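Local coordinates for DUF3298 domain-containing protein (Pseudomonas aeruginosa, PDB 4E72), which is of unknown function, belongs to the DUF3298 family and is probably exported as a lipoprotein, at residues L36-P39 and Q43-P46; K154-A159 and A202-K207; V180-G185 and I208-L213. All coordinates share one frame; numbering follows the deposited sequence.

Interaction 1 comes first along the chain and closes before the others open; it joins the end of strand 30-37, part of the six-stranded mixed sheet, to the start of helix 44-54. Interactions 2 and 3 alternate in sequence, both belong to the DUF3298 region, and both reach the three-stranded antiparallel sheet 179-181, 187-190 and 205-208. Their centres are about 14 Å apart, whereas interaction 1 is centred about 32 Å from interaction 2, across the centre of the chain, and about 26 Å from interaction 3. Interaction 1 thus closes a local strand-to-helix connection, while interaction 2 ties helix 142-159 to strand 205-208 and interaction 3 joins two loops at the three-stranded sheet.

Interaction 1 (L36-P39 and Q43-P46); sequences LKFP and QLDP
Asp45 and Phe38 meet in a tight strand-to-helix connection, where strand 30-37 of the mixed sheet gives way, after a short loop, to helix 44-54. Followed outward, the Asp45 side chain begins with CB lying 4.2 Å from CG of Lys37. Its CG, set beside its own backbone N and anti to its carbonyl carbon (chi1 -53°), comes to 3.6 Å from the same Lys37 CG and carries the carboxylate across to the strand end. There OD1 accepts the backbone N-H of Phe38 at 2.8 Å from N, in a nearly straight bond (N-H...O angle 166°) that arrives on the syn side of the carboxylate, tilted out of its plane. The other oxygen, OD2, rests 3.4 Å from CG of Lys37. That lysine chain crosses the aspartate at about a right angle and carries its NZ away, so the opposite charges do not pair here, although they may still attract weakly.

The Phe38 ring takes the apolar half of the contact. Leu44 CD1 sits over the centre of one face, 3.7 Å from the centroid, in a CH-pi contact, while Leu44 CB touches ring atom CD1 of Phe38. Val91 of strand 84-95 and Ile101 of strand 98-108 also touch this ring. One water bridges the backbones, donating to Leu36 O at 2.8 Å and to Asp45 O at 2.9 Å.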
# COMPACT_ATOMS: atom_id res chain seq x y z
N LEU A 36 -1.51 0.07 -13.73
CA LEU A 36 -1.33 -1.22 -14.39
C LEU A 36 -2.62 -1.84 -14.91
O LEU A 36 -3.68 -1.73 -14.29
CB LEU A 36 -0.75 -2.23 -13.37
CG LEU A 36 0.60 -1.98 -12.74
CD1 LEU A 36 0.77 -2.88 -11.54
CD2 LEU A 36 1.73 -2.20 -13.73
N LYS A 37 -2.47 -2.58 -16.02
CA LYS A 37 -3.49 -3.41 -16.65
C LYS A 37 -2.93 -4.83 -16.76
O LYS A 37 -1.72 -5.00 -16.95
CB LYS A 37 -3.93 -2.86 -18.00
CG LYS A 37 -5.22 -2.06 -17.91
CD LYS A 37 -5.72 -1.61 -19.27
CE LYS A 37 -6.90 -0.67 -19.15
NZ LYS A 37 -7.38 -0.23 -20.49
N PHE A 38 -3.79 -5.83 -16.58
CA PHE A 38 -3.43 -7.24 -16.64
C PHE A 38 -4.21 -7.90 -17.79
O PHE A 38 -5.42 -8.14 -17.65
CB PHE A 38 -3.67 -7.94 -15.28
CG PHE A 38 -2.82 -7.45 -14.12
CD1 PHE A 38 -3.25 -6.39 -13.31
CD2 PHE A 38 -1.63 -8.09 -13.79
CE1 PHE A 38 -2.48 -5.97 -12.22
CE2 PHE A 38 -0.86 -7.66 -12.70
CZ PHE A 38 -1.29 -6.61 -11.92
N PRO A 39 -3.56 -8.16 -18.95
CA PRO A 39 -4.30 -8.75 -20.09
C PRO A 39 -4.93 -10.12 -19.80
O PRO A 39 -6.04 -10.38 -20.28
CB PRO A 39 -3.22 -8.86 -21.18
CG PRO A 39 -2.17 -7.88 -20.80
CD PRO A 39 -2.15 -7.89 -19.31
N GLN A 43 -10.07 -8.76 -14.39
CA GLN A 43 -10.80 -8.42 -13.15
C GLN A 43 -9.97 -7.51 -12.25
O GLN A 43 -10.53 -6.76 -11.47
CB GLN A 43 -11.20 -9.67 -12.35
CG GLN A 43 -11.95 -10.73 -13.14
CD GLN A 43 -11.15 -12.00 -13.14
OE1 GLN A 43 -11.35 -12.88 -12.30
NE2 GLN A 43 -10.19 -12.09 -14.05
N LEU A 44 -8.63 -7.61 -12.34
CA LEU A 44 -7.71 -6.82 -11.53
C LEU A 44 -7.67 -5.35 -11.93
O LEU A 44 -7.42 -4.51 -11.07
CB LEU A 44 -6.29 -7.41 -11.61
CG LEU A 44 -5.77 -8.17 -10.39
CD1 LEU A 44 -4.39 -8.76 -10.67
CD2 LEU A 44 -5.69 -7.28 -9.16
N ASP A 45 -7.86 -5.04 -13.23
CA ASP A 45 -7.80 -3.66 -13.74
C ASP A 45 -8.75 -2.70 -12.93
O ASP A 45 -8.22 -1.73 -12.39
CB ASP A 45 -8.08 -3.58 -15.27
CG ASP A 45 -7.23 -4.50 -16.17
OD1 ASP A 45 -6.30 -5.17 -15.65
OD2 ASP A 45 -7.50 -4.54 -17.40
N PRO A 46 -10.09 -2.97 -12.75
CA PRO A 46 -10.93 -2.02 -11.98
C PRO A 46 -10.67 -2.05 -10.47
O PRO A 46 -11.02 -1.09 -9.77
CB PRO A 46 -12.36 -2.47 -12.28
CG PRO A 46 -12.25 -3.88 -12.69
CD PRO A 46 -10.92 -4.05 -13.34
O HOH W 1 -6.07 -0.33 -13.65

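Interaction 2 (K154-A159 and A202-K207); sequences KAWLLA and AHPELK
With chi1 at 178°, Trp156 holds CG anti to its backbone N and reaches out from helix 142-159, while chi2 of 85° turns the indole plane across the side-chain axis; Pro204 and Leu206 meet the group so placed. Leu206, with chi1 at -99° in the conformer described, brings CD1 back toward the helix even though its CB does not aim there. In this contact one large aromatic residue spans the gap between a helix and an edge strand.

Two apolar groups touch the indole at different places. Farther along the indole, CB of Pro204 lies 3.8 Å from CZ2 of Trp156. CD1 of Leu206 lies 3.8 Å from CB of Trp156 and equally near its CG, off-centre with respect to the five-membered ring in a loose CH-pi contact, the two side chains crossing at about a right angle. Leu206 has two conformers, however, and its contact, which holds in one of them, is less certain than that of Pro204. Between these two residues Glu205 O approaches CD1 of Trp156 obliquely, at 3.8 Å.

No direct hydrogen bond joins the segments. A water takes that role: it accepts the Glu205 N-H at 3.2 Å from N and, in the plane of the indole, a weak bond from Trp156 NE1 at 3.3 Å.

Glu205 turns its CB away from the helix segment. Its OE1 receives Lys207 NZ at 3.0 Å in a salt bridge, and its OE2 pairs with Arg92 and Lys190. Leu206 is bonded through its backbone to Leu189, so helix 142-159 lies alongside the outer edge of strand 205-208, which pairs on its other side with strand 187-190.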
# COMPACT_ATOMS: atom_id res chain seq x y z
N LYS A 154 9.22 -4.89 18.11
CA LYS A 154 10.38 -4.94 19.01
C LYS A 154 11.66 -5.21 18.21
O LYS A 154 12.67 -4.53 18.43
CB LYS A 154 10.19 -5.98 20.12
CG LYS A 154 8.98 -5.69 21.00
CD LYS A 154 9.34 -5.21 22.40
CE LYS A 154 8.19 -5.39 23.37
NZ LYS A 154 7.86 -6.83 23.59
N ALA A 155 11.58 -6.11 17.20
CA ALA A 155 12.71 -6.40 16.32
C ALA A 155 13.06 -5.17 15.48
O ALA A 155 14.24 -4.88 15.33
CB ALA A 155 12.39 -7.58 15.41
N TRP A 156 12.05 -4.42 14.99
CA TRP A 156 12.21 -3.19 14.21
C TRP A 156 12.86 -2.08 15.06
O TRP A 156 13.71 -1.35 14.55
CB TRP A 156 10.86 -2.71 13.65
CG TRP A 156 10.93 -1.42 12.89
CD1 TRP A 156 11.25 -1.27 11.57
CD2 TRP A 156 10.69 -0.10 13.41
NE1 TRP A 156 11.25 0.07 11.24
CE2 TRP A 156 10.93 0.81 12.35
CE3 TRP A 156 10.31 0.40 14.66
CZ2 TRP A 156 10.80 2.19 12.51
CZ3 TRP A 156 10.20 1.78 14.83
CH2 TRP A 156 10.42 2.66 13.76
N LEU A 157 12.46 -1.96 16.35
CA LEU A 157 13.06 -0.99 17.28
C LEU A 157 14.57 -1.27 17.47
O LEU A 157 15.37 -0.34 17.41
CB LEU A 157 12.36 -1.01 18.66
CG LEU A 157 10.94 -0.43 18.73
CD1 LEU A 157 10.25 -0.88 20.03
CD2 LEU A 157 10.95 1.11 18.59
N LEU A 158 14.92 -2.56 17.72
CA LEU A 158 16.28 -3.07 17.92
C LEU A 158 17.12 -2.81 16.67
O LEU A 158 18.25 -2.36 16.79
CB LEU A 158 16.29 -4.58 18.30
CG LEU A 158 17.66 -5.19 18.67
CD1 LEU A 158 18.26 -4.52 19.89
CD2 LEU A 158 17.55 -6.66 18.96
N ALA A 159 16.55 -3.05 15.47
CA ALA A 159 17.24 -2.82 14.20
C ALA A 159 17.56 -1.33 13.98
O ALA A 159 18.55 -0.99 13.33
CB ALA A 159 16.39 -3.35 13.05
N ALA A 202 10.01 7.55 7.24
CA ALA A 202 9.16 7.30 6.07
C ALA A 202 7.99 6.35 6.41
O ALA A 202 7.19 6.64 7.30
CB ALA A 202 10.00 6.77 4.91
N HIS A 203 7.94 5.19 5.73
CA HIS A 203 6.88 4.21 5.90
C HIS A 203 7.47 2.94 6.51
O HIS A 203 7.93 2.09 5.74
CB HIS A 203 6.19 3.95 4.55
CG HIS A 203 5.44 5.14 4.05
ND1 HIS A 203 5.93 5.93 3.02
CD2 HIS A 203 4.28 5.68 4.50
CE1 HIS A 203 5.06 6.91 2.88
NE2 HIS A 203 4.03 6.78 3.72
N PRO A 204 7.52 2.81 7.87
CA PRO A 204 8.16 1.63 8.48
C PRO A 204 7.55 0.31 8.02
O PRO A 204 6.33 0.19 7.84
CB PRO A 204 7.96 1.84 9.99
CG PRO A 204 7.72 3.30 10.16
CD PRO A 204 7.02 3.74 8.91
N GLU A 205 8.42 -0.67 7.80
CA GLU A 205 8.04 -2.03 7.40
C GLU A 205 8.43 -3.02 8.47
O GLU A 205 9.62 -3.18 8.76
CB GLU A 205 8.65 -2.46 6.05
CG GLU A 205 7.93 -1.86 4.85
CD GLU A 205 8.37 -2.36 3.48
OE1 GLU A 205 9.08 -3.38 3.40
OE2 GLU A 205 7.96 -1.74 2.48
N LEU A 206 7.41 -3.65 9.07
CA LEU A 206 7.57 -4.70 10.06
C LEU A 206 7.52 -6.04 9.35
O LEU A 206 6.73 -6.19 8.40
CB LEU A 206 6.46 -4.61 11.13
CG LEU A 206 6.79 -3.91 12.45
CD1 LEU A 206 7.30 -2.48 12.25
CD2 LEU A 206 5.58 -3.89 13.35
N LYS A 207 8.36 -6.99 9.78
CA LYS A 207 8.38 -8.30 9.16
C LYS A 207 8.09 -9.38 10.17
O LYS A 207 8.84 -9.52 11.16
CB LYS A 207 9.74 -8.58 8.46
CG LYS A 207 10.25 -7.48 7.54
CD LYS A 207 9.59 -7.49 6.18
CE LYS A 207 10.05 -6.28 5.37
NZ LYS A 207 9.53 -6.32 3.98
O HOH W 2 11.49 0.03 7.90

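Interaction 3 (V180-G185 and I208-L213); sequences VALTFG and IPYPRL
The loop leaving strand 179-181 and the 3-10 turn that follows strand 205-208 are joined here by Tyr210, whose hydroxyl reaches the backbone of Thr183. Both strands are outermost in the three-stranded antiparallel sheet, so the tyrosine links the loops that follow the sheet's two outermost strands.

Tyr210 OH donates to Thr183 O at 2.7 Å. The acceptor lies at the edge of the phenol ring, close to its plane, and the donor in turn lies in the carbonyl plane of Thr183, with a C=O...O angle of 153°. The ring carbons follow the hydroxyl in: CE2 of Tyr210 comes within 3.3 Å of the same Thr183 O. The first torsion, -76°, sets CG of Tyr210 beside its backbone N and anti to the carbonyl carbon, directing the ring toward the opposing loop. Leu182 crosses the tyrosine at about a right angle and brings CD2 to 3.9 Å from Tyr210 OH, giving the hydroxyl an apolar neighbour beside its one hydrogen bond across the contact. Beyond Thr183, Phe184 O lies 3.8 Å from CE2 of Tyr210.

A water makes a second bridge, donating to Gly185 O at 2.6 Å and accepting the Tyr210 N-H at 3.0 Å from N. Thus the same tyrosine is joined to the loop at both ends, through its hydroxyl and through its main chain.

The loop has other supports: Thr183 OG1 is bonded to Ala186 O and Thr188 OG1, and His95 NE2 to Leu182 O. The Tyr210 ring also meets Phe222 at planes about 60° apart. Leu182 is the centre of an inverse gamma turn, and the whole contact is a side-chain-to-backbone tie between that turn's loop and a 3-10 segment.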
# COMPACT_ATOMS: atom_id res chain seq x y z
N VAL A 180 -1.13 -4.94 5.10
CA VAL A 180 -0.50 -6.22 5.37
C VAL A 180 -0.29 -6.90 4.04
O VAL A 180 -1.26 -7.07 3.31
CB VAL A 180 -1.39 -7.09 6.32
CG1 VAL A 180 -0.81 -8.51 6.51
CG2 VAL A 180 -1.61 -6.42 7.67
N ALA A 181 0.94 -7.32 3.73
CA ALA A 181 1.20 -8.02 2.48
C ALA A 181 1.78 -9.41 2.70
O ALA A 181 2.66 -9.59 3.56
CB ALA A 181 2.13 -7.22 1.61
N LEU A 182 1.28 -10.39 1.91
CA LEU A 182 1.75 -11.76 1.95
C LEU A 182 3.01 -11.87 1.07
O LEU A 182 3.02 -12.51 0.02
CB LEU A 182 0.65 -12.76 1.51
CG LEU A 182 -0.56 -12.95 2.48
CD1 LEU A 182 -1.59 -13.89 1.86
CD2 LEU A 182 -0.11 -13.52 3.84
N THR A 183 4.10 -11.19 1.51
CA THR A 183 5.37 -11.21 0.80
C THR A 183 6.02 -12.61 1.02
O THR A 183 5.59 -13.39 1.88
CB THR A 183 6.23 -10.00 1.18
OG1 THR A 183 6.11 -9.77 2.58
CG2 THR A 183 5.79 -8.73 0.45
N PHE A 184 6.94 -12.98 0.14
CA PHE A 184 7.52 -14.33 0.14
C PHE A 184 8.42 -14.61 1.36
O PHE A 184 8.32 -15.70 1.91
CB PHE A 184 8.28 -14.59 -1.17
CG PHE A 184 8.83 -15.98 -1.32
CD1 PHE A 184 8.06 -16.99 -1.89
CD2 PHE A 184 10.13 -16.28 -0.91
CE1 PHE A 184 8.57 -18.29 -2.01
CE2 PHE A 184 10.63 -17.59 -1.04
CZ PHE A 184 9.85 -18.58 -1.59
N GLY A 185 9.25 -13.65 1.76
CA GLY A 185 10.22 -13.85 2.83
C GLY A 185 9.68 -13.87 4.24
O GLY A 185 10.20 -14.59 5.09
N ILE A 208 7.02 -10.15 9.94
CA ILE A 208 6.72 -11.29 10.81
C ILE A 208 7.14 -12.54 10.07
O ILE A 208 6.57 -12.83 9.02
CB ILE A 208 5.27 -11.43 11.32
CG1 ILE A 208 4.73 -10.12 11.95
CG2 ILE A 208 5.17 -12.61 12.31
CD1 ILE A 208 3.20 -10.01 11.83
N PRO A 209 8.12 -13.30 10.60
CA PRO A 209 8.49 -14.58 9.95
C PRO A 209 7.32 -15.55 9.92
O PRO A 209 6.63 -15.71 10.93
CB PRO A 209 9.64 -15.11 10.83
CG PRO A 209 10.15 -13.91 11.59
CD PRO A 209 8.91 -13.09 11.84
N TYR A 210 7.11 -16.25 8.78
CA TYR A 210 6.03 -17.27 8.67
C TYR A 210 6.06 -18.36 9.78
O TYR A 210 4.98 -18.70 10.25
CB TYR A 210 6.01 -17.93 7.28
CG TYR A 210 5.39 -17.01 6.24
CD1 TYR A 210 4.01 -16.94 6.08
CD2 TYR A 210 6.18 -16.14 5.50
CE1 TYR A 210 3.44 -16.09 5.13
CE2 TYR A 210 5.62 -15.28 4.55
CZ TYR A 210 4.25 -15.25 4.37
OH TYR A 210 3.70 -14.35 3.48
N PRO A 211 7.21 -18.83 10.34
CA PRO A 211 7.12 -19.84 11.43
C PRO A 211 6.49 -19.29 12.72
O PRO A 211 6.05 -20.09 13.55
CB PRO A 211 8.58 -20.27 11.65
CG PRO A 211 9.29 -19.90 10.40
CD PRO A 211 8.63 -18.61 9.96
N ARG A 212 6.41 -17.94 12.87
CA ARG A 212 5.75 -17.32 14.03
C ARG A 212 4.23 -17.28 13.79
O ARG A 212 3.47 -16.92 14.71
CB ARG A 212 6.29 -15.89 14.29
CG ARG A 212 7.77 -15.87 14.73
CD ARG A 212 8.00 -15.83 16.23
NE ARG A 212 7.27 -16.84 17.00
CZ ARG A 212 7.66 -18.11 17.15
NH1 ARG A 212 8.76 -18.55 16.56
NH2 ARG A 212 6.93 -18.94 17.89
N LEU A 213 3.79 -17.63 12.57
CA LEU A 213 2.38 -17.56 12.17
C LEU A 213 1.69 -18.92 11.96
O LEU A 213 0.62 -18.97 11.37
CB LEU A 213 2.26 -16.70 10.90
CG LEU A 213 2.73 -15.26 11.08
CD1 LEU A 213 3.08 -14.65 9.77
CD2 LEU A 213 1.71 -14.43 11.89
O HOH W 3 9.67 -16.06 7.18